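Local coordinates for protein inositol-3-phosphate synthase (Caenorhabditis elegans, PDB 1VKO) that is a member of the myo-inositol-1-phosphate synthase family, binds nicotinamide-adenine-dinucleotide on a Rossmann-type domain and assembles from four subunits, at residues T121-H127 with F139-I145; I478-L482 with F498-F502. One frame throughout, in Å; residues are numbered along the deposited sequence.

Contact 1 (T121-H127 with F139-I145); sequences TQTATVH and FVPFKDI
Val126 and Val140 face each other as a hydrogen-bonded antiparallel pair of a beta hairpin, the two-stranded sheet of 125-131 and 136-141. Val126 N gives its hydrogen to Val140 O at 2.7 Å, and Val140 N answers to Val126 O. Where the second strand ends, Phe142 N binds Ala124 O at 2.9 Å in an almost straight bond (179°), tying the link between helix 120-123 and its strand to the turn after Pro141. Proline suits position 141, a non-hydrogen-bonded site opposite Thr125, because no N-H is required of it there. Beyond that bond, away from the hairpin strands, a water accepts from Lys143 N and donates to Thr121 O, 2.7 Å away.

The aromatic contact lies at the other end. The rings of His127 and Phe139 form an offset stack, planes 9° apart and centroids 4.4 Å apart, with Phe139 CZ over the rim of the imidazole. His127 places its ring there by holding CG anti to the backbone N (chi1 -166°), and NE2 is hydrogen-bonded to Gln137.

On the sheet face of Val126 the packing is aliphatic and aromatic. The CG2 branch of Val126 touches Ile145 CD1 at 3.5 Å and Phe142 CD1 at 4.0 Å, while Thr121 approaches the Phe142 ring obliquely, its CA near CD2 and its CG2 near CE2. Helix 498-513 packs on this face, Thr506 against Val126 and Leu505 and Val509 against Phe142. Thr125 OG1 instead is hydrogen-bonded to Ser387 O of the second subunit.

Backbone bonds therefore set the hairpin's register, apolar branches seat one face on helix 498-513, and a threonine hydroxyl serves the subunit interface.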
loop_
_atom_site.group_PDB
_atom_site.type_symbol
_atom_site.label_atom_id
_atom_site.label_comp_id
_atom_site.label_asym_id
_atom_site.label_seq_id
_atom_site.Cartn_x
_atom_site.Cartn_y
_atom_site.Cartn_z
ATOM N N THR A 121 -19.904 -6.717 -22.666
ATOM C CA THR A 121 -20.641 -7.354 -23.759
ATOM C C THR A 121 -19.724 -8.147 -24.669
ATOM O O THR A 121 -20.136 -9.162 -25.172
ATOM C CB THR A 121 -21.467 -6.345 -24.565
ATOM O OG1 THR A 121 -20.625 -5.317 -25.120
ATOM C CG2 THR A 121 -22.448 -5.593 -23.653
ATOM N N GLN A 122 -18.477 -7.699 -24.845
ATOM C CA GLN A 122 -17.584 -8.313 -25.802
ATOM C C GLN A 122 -16.778 -9.429 -25.179
ATOM O O GLN A 122 -16.305 -10.280 -25.910
ATOM C CB GLN A 122 -16.617 -7.313 -26.466
ATOM C CG GLN A 122 -17.254 -6.217 -27.306
ATOM C CD GLN A 122 -18.338 -6.729 -28.281
ATOM O OE1 GLN A 122 -19.513 -6.372 -28.153
ATOM N NE2 GLN A 122 -17.937 -7.551 -29.243
ATOM N N THR A 123 -16.620 -9.434 -23.843
ATOM C CA THR A 123 -15.732 -10.406 -23.175
ATOM C C THR A 123 -16.220 -11.112 -21.895
ATOM O O THR A 123 -15.587 -12.085 -21.468
ATOM C CB THR A 123 -14.252 -9.848 -22.981
ATOM O OG1 THR A 123 -14.168 -9.027 -21.818
ATOM C CG2 THR A 123 -13.869 -8.890 -24.079
ATOM N N ALA A 124 -17.316 -10.674 -21.277
ATOM C CA ALA A 124 -17.887 -11.489 -20.190
ATOM C C ALA A 124 -18.382 -12.838 -20.716
ATOM O O ALA A 124 -18.841 -12.946 -21.867
ATOM C CB ALA A 124 -19.016 -10.749 -19.461
ATOM N N THR A 125 -18.230 -13.885 -19.909
ATOM C CA THR A 125 -18.927 -15.132 -20.216
ATOM C C THR A 125 -19.983 -15.390 -19.145
ATOM O O THR A 125 -19.957 -14.799 -18.051
ATOM C CB THR A 125 -18.000 -16.327 -20.330
ATOM O OG1 THR A 125 -17.276 -16.457 -19.110
ATOM C CG2 THR A 125 -16.929 -16.144 -21.461
ATOM N N VAL A 126 -20.923 -16.262 -19.497
ATOM C CA VAL A 126 -22.132 -16.479 -18.721
ATOM C C VAL A 126 -22.258 -17.975 -18.432
ATOM O O VAL A 126 -21.897 -18.803 -19.257
ATOM C CB VAL A 126 -23.364 -15.939 -19.503
ATOM C CG1 VAL A 126 -24.588 -15.898 -18.643
ATOM C CG2 VAL A 126 -23.066 -14.537 -20.054
ATOM N N HIS A 127 -22.763 -18.311 -17.260
ATOM C CA HIS A 127 -22.873 -19.687 -16.836
ATOM C C HIS A 127 -24.297 -20.188 -17.131
ATOM O O HIS A 127 -25.251 -19.736 -16.492
ATOM C CB HIS A 127 -22.559 -19.754 -15.348
ATOM C CG HIS A 127 -22.311 -21.131 -14.831
ATOM N ND1 HIS A 127 -22.517 -21.470 -13.509
ATOM C CD2 HIS A 127 -21.891 -22.259 -15.448
ATOM C CE1 HIS A 127 -22.226 -22.747 -13.333
ATOM N NE2 HIS A 127 -21.844 -23.248 -14.494
ATOM N N PHE A 139 -19.755 -22.258 -20.039
ATOM C CA PHE A 139 -19.685 -20.816 -20.026
ATOM C C PHE A 139 -19.678 -20.299 -21.458
ATOM O O PHE A 139 -18.846 -20.699 -22.266
ATOM C CB PHE A 139 -18.418 -20.384 -19.289
ATOM C CG PHE A 139 -18.550 -20.414 -17.781
ATOM C CD1 PHE A 139 -18.993 -19.285 -17.076
ATOM C CD2 PHE A 139 -18.210 -21.557 -17.060
ATOM C CE1 PHE A 139 -19.111 -19.302 -15.685
ATOM C CE2 PHE A 139 -18.326 -21.581 -15.658
ATOM C CZ PHE A 139 -18.788 -20.458 -14.985
ATOM N N VAL A 140 -20.626 -19.437 -21.796
ATOM C CA VAL A 140 -20.636 -18.890 -23.141
ATOM C C VAL A 140 -20.417 -17.389 -23.109
ATOM O O VAL A 140 -20.753 -16.726 -22.105
ATOM C CB VAL A 140 -21.942 -19.189 -23.907
ATOM C CG1 VAL A 140 -22.107 -20.703 -24.116
ATOM C CG2 VAL A 140 -23.144 -18.522 -23.218
ATOM N N PRO A 141 -19.832 -16.866 -24.184
ATOM C CA PRO A 141 -19.704 -15.434 -24.339
ATOM C C PRO A 141 -21.089 -14.791 -24.225
ATOM O O PRO A 141 -22.075 -15.294 -24.787
ATOM C CB PRO A 141 -19.132 -15.278 -25.760
ATOM C CG PRO A 141 -18.400 -16.581 -26.010
ATOM C CD PRO A 141 -19.248 -17.611 -25.324
ATOM N N PHE A 142 -21.159 -13.698 -23.482
ATOM C CA PHE A 142 -22.325 -12.876 -23.468
ATOM C C PHE A 142 -22.896 -12.629 -24.879
ATOM O O PHE A 142 -24.124 -12.634 -25.071
ATOM C CB PHE A 142 -21.962 -11.552 -22.817
ATOM C CG PHE A 142 -23.141 -10.702 -22.498
ATOM C CD1 PHE A 142 -23.806 -10.858 -21.289
ATOM C CD2 PHE A 142 -23.596 -9.746 -23.410
ATOM C CE1 PHE A 142 -24.923 -10.080 -21.000
ATOM C CE2 PHE A 142 -24.697 -8.957 -23.130
ATOM C CZ PHE A 142 -25.369 -9.129 -21.922
ATOM N N LYS A 143 -22.031 -12.390 -25.864
ATOM C CA LYS A 143 -22.522 -11.926 -27.170
ATOM C C LYS A 143 -23.123 -13.064 -27.991
ATOM O O LYS A 143 -23.722 -12.822 -29.021
ATOM C CB LYS A 143 -21.421 -11.215 -27.947
ATOM C CG LYS A 143 -20.182 -12.081 -28.225
ATOM C CD LYS A 143 -18.995 -11.193 -28.517
ATOM C CE LYS A 143 -17.738 -11.995 -28.610
ATOM N NZ LYS A 143 -17.870 -12.758 -29.886
ATOM N N ASP A 144 -22.972 -14.298 -27.501
ATOM C CA ASP A 144 -23.553 -15.468 -28.132
ATOM C C ASP A 144 -25.002 -15.758 -27.690
ATOM O O ASP A 144 -25.676 -16.591 -28.286
ATOM C CB ASP A 144 -22.681 -16.690 -27.843
ATOM C CG ASP A 144 -21.350 -16.655 -28.581
ATOM O OD1 ASP A 144 -21.034 -15.657 -29.246
ATOM O OD2 ASP A 144 -20.537 -17.591 -28.543
ATOM N N ILE A 145 -25.476 -15.095 -26.637
ATOM C CA ILE A 145 -26.778 -15.404 -26.077
ATOM C C ILE A 145 -27.926 -14.791 -26.890
ATOM O O ILE A 145 -28.719 -15.526 -27.463
ATOM C CB ILE A 145 -26.826 -15.018 -24.594
ATOM C CG1 ILE A 145 -25.821 -15.853 -23.813
ATOM C CG2 ILE A 145 -28.216 -15.225 -24.032
ATOM C CD1 ILE A 145 -25.638 -15.349 -22.360
HETATM O O HOH W 1 -19.091 -11.637 -25.268
#

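Contact 2 (I478-L482 with F498-F502); sequences ILSLL and FMRQF
Leu481 and Gln501 bring the two backbones to 5.1 Å between CA atoms, where a 3-10 segment, 478-482, lies beside the first turn of helix 498-513. In the 3-10 segment Leu482 N reaches back three residues to Leu479 O, whereas Phe502 N reaches back four to Phe498 O in the alpha-helical turn. A water joins the two backbones, donating to Ile478 O at 2.8 Å and to Gln501 O.

Leucine suits the centre of this seam because its stem and one methyl serve different neighbours. Leu481 CB meets Gln501 CB at 3.6 Å, while Leu481 CD1 lies at the edge of the Phe502 ring, 4.1 Å from Phe502 CD1. Phe498, with CG anti to the backbone N (chi1 172°), turns its own ring edge to the carbonyl of Leu481, and its ring also meets Phe339 of the second subunit edge-to-face.

Gln501 stretches beyond CG alongside Ser480 and Leu481. Both ends of its buried amide are held: NE2 donates to Ser495 O, and OE1 accepts from Lys326, a residue of the pyrophosphate pocket. That same Gln501 OE1 comes within 3.2 Å of Leu481 CA.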
loop_
_atom_site.group_PDB
_atom_site.type_symbol
_atom_site.label_atom_id
_atom_site.label_comp_id
_atom_site.label_asym_id
_atom_site.label_seq_id
_atom_site.Cartn_x
_atom_site.Cartn_y
_atom_site.Cartn_z
ATOM N N ILE A 478 -31.191 -1.271 -16.436
ATOM C CA ILE A 478 -30.304 -2.414 -16.683
ATOM C C ILE A 478 -28.885 -2.006 -17.063
ATOM O O ILE A 478 -27.987 -2.860 -17.106
ATOM C CB ILE A 478 -30.846 -3.389 -17.785
ATOM C CG1 ILE A 478 -31.069 -2.677 -19.132
ATOM C CG2 ILE A 478 -32.077 -4.128 -17.319
ATOM C CD1 ILE A 478 -31.108 -3.640 -20.278
ATOM N N LEU A 479 -28.692 -0.717 -17.339
ATOM C CA LEU A 479 -27.371 -0.162 -17.669
ATOM C C LEU A 479 -26.528 0.166 -16.430
ATOM O O LEU A 479 -25.382 0.605 -16.532
ATOM C CB LEU A 479 -27.527 1.119 -18.510
ATOM C CG LEU A 479 -28.208 1.042 -19.879
ATOM C CD1 LEU A 479 -28.085 2.394 -20.549
ATOM C CD2 LEU A 479 -27.560 -0.063 -20.714
ATOM N N SER A 480 -27.115 -0.072 -15.271
ATOM C CA SER A 480 -26.551 0.263 -13.969
ATOM C C SER A 480 -25.161 -0.245 -13.687
ATOM O O SER A 480 -24.397 0.427 -13.007
ATOM C CB SER A 480 -27.466 -0.291 -12.880
ATOM O OG SER A 480 -28.627 0.462 -12.904
ATOM N N LEU A 481 -24.848 -1.448 -14.165
ATOM C CA LEU A 481 -23.524 -2.032 -13.924
ATOM C C LEU A 481 -22.436 -1.181 -14.499
ATOM O O LEU A 481 -21.297 -1.251 -14.043
ATOM C CB LEU A 481 -23.403 -3.488 -14.423
ATOM C CG LEU A 481 -23.330 -3.854 -15.899
ATOM C CD1 LEU A 481 -22.827 -5.323 -16.074
ATOM C CD2 LEU A 481 -24.713 -3.666 -16.469
ATOM N N LEU A 482 -22.794 -0.374 -15.494
ATOM C CA LEU A 482 -21.838 0.494 -16.141
ATOM C C LEU A 482 -21.765 1.881 -15.496
ATOM O O LEU A 482 -20.919 2.697 -15.873
ATOM C CB LEU A 482 -22.155 0.624 -17.651
ATOM C CG LEU A 482 -21.897 -0.560 -18.596
ATOM C CD1 LEU A 482 -20.853 -1.495 -18.042
ATOM C CD2 LEU A 482 -23.147 -1.328 -18.906
ATOM N N PHE A 498 -22.291 -4.148 -7.896
ATOM C CA PHE A 498 -21.948 -4.534 -9.264
ATOM C C PHE A 498 -22.315 -5.958 -9.650
ATOM O O PHE A 498 -22.991 -6.162 -10.651
ATOM C CB PHE A 498 -20.459 -4.286 -9.537
ATOM C CG PHE A 498 -19.972 -4.838 -10.864
ATOM C CD1 PHE A 498 -20.063 -4.074 -12.032
ATOM C CD2 PHE A 498 -19.412 -6.108 -10.942
ATOM C CE1 PHE A 498 -19.605 -4.574 -13.262
ATOM C CE2 PHE A 498 -18.949 -6.609 -12.170
ATOM C CZ PHE A 498 -19.048 -5.842 -13.330
ATOM N N MET A 499 -21.860 -6.946 -8.887
ATOM C CA MET A 499 -22.114 -8.325 -9.290
ATOM C C MET A 499 -23.627 -8.615 -9.333
ATOM O O MET A 499 -24.108 -9.402 -10.157
ATOM C CB MET A 499 -21.306 -9.322 -8.434
ATOM C CG MET A 499 -19.754 -9.271 -8.685
ATOM S SD MET A 499 -19.177 -9.536 -10.415
ATOM C CE MET A 499 -19.929 -11.124 -10.845
ATOM N N ARG A 500 -24.383 -7.911 -8.502
ATOM C CA ARG A 500 -25.824 -8.034 -8.508
ATOM C C ARG A 500 -26.420 -7.434 -9.807
ATOM O O ARG A 500 -27.414 -7.947 -10.362
ATOM C CB ARG A 500 -26.387 -7.375 -7.248
ATOM C CG ARG A 500 -25.677 -7.798 -5.937
ATOM C CD ARG A 500 -26.454 -8.786 -5.050
ATOM N NE ARG A 500 -26.040 -8.711 -3.641
ATOM C CZ ARG A 500 -25.588 -9.739 -2.903
ATOM N NH1 ARG A 500 -25.489 -10.966 -3.410
ATOM N NH2 ARG A 500 -25.233 -9.533 -1.635
ATOM N N GLN A 501 -25.779 -6.370 -10.293
ATOM C CA GLN A 501 -26.200 -5.669 -11.505
ATOM C C GLN A 501 -25.892 -6.480 -12.752
ATOM O O GLN A 501 -26.518 -6.316 -13.805
ATOM C CB GLN A 501 -25.492 -4.308 -11.605
ATOM C CG GLN A 501 -25.899 -3.253 -10.572
ATOM C CD GLN A 501 -24.869 -2.140 -10.494
ATOM O OE1 GLN A 501 -23.698 -2.378 -10.767
ATOM N NE2 GLN A 501 -25.302 -0.921 -10.160
ATOM N N PHE A 502 -24.881 -7.322 -12.632
ATOM C CA PHE A 502 -24.424 -8.189 -13.698
ATOM C C PHE A 502 -25.370 -9.385 -13.830
ATOM O O PHE A 502 -25.713 -9.792 -14.945
ATOM C CB PHE A 502 -22.983 -8.607 -13.394
ATOM C CG PHE A 502 -22.420 -9.655 -14.312
ATOM C CD1 PHE A 502 -21.922 -9.316 -15.567
ATOM C CD2 PHE A 502 -22.316 -10.986 -13.886
ATOM C CE1 PHE A 502 -21.373 -10.293 -16.417
ATOM C CE2 PHE A 502 -21.763 -11.968 -14.725
ATOM C CZ PHE A 502 -21.289 -11.607 -15.990
HETATM O O HOH W 2 -27.574 -3.900 -14.570
#

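Overall arrangement
Helix 498-513 is common ground for both contacts: contact 2 holds its first turn, and the apolar face of contact 1 rests on later turns. The two touch directly where Ala124 CB meets Phe502 CE1 at 3.9 Å. Contact 2 is buried, its centre about 9 Å from that of the chain, and has no direct hydrogen bond between its segments, relying on apolar packing and a water. Contact 1, centred about 18 Å out and only partly buried, adds hairpin backbone bonds and a ring stack to its apolar packing. Both also meet the second subunit, contact 1 partly through hydrogen bonds, contact 2 through packing that includes an aromatic pair.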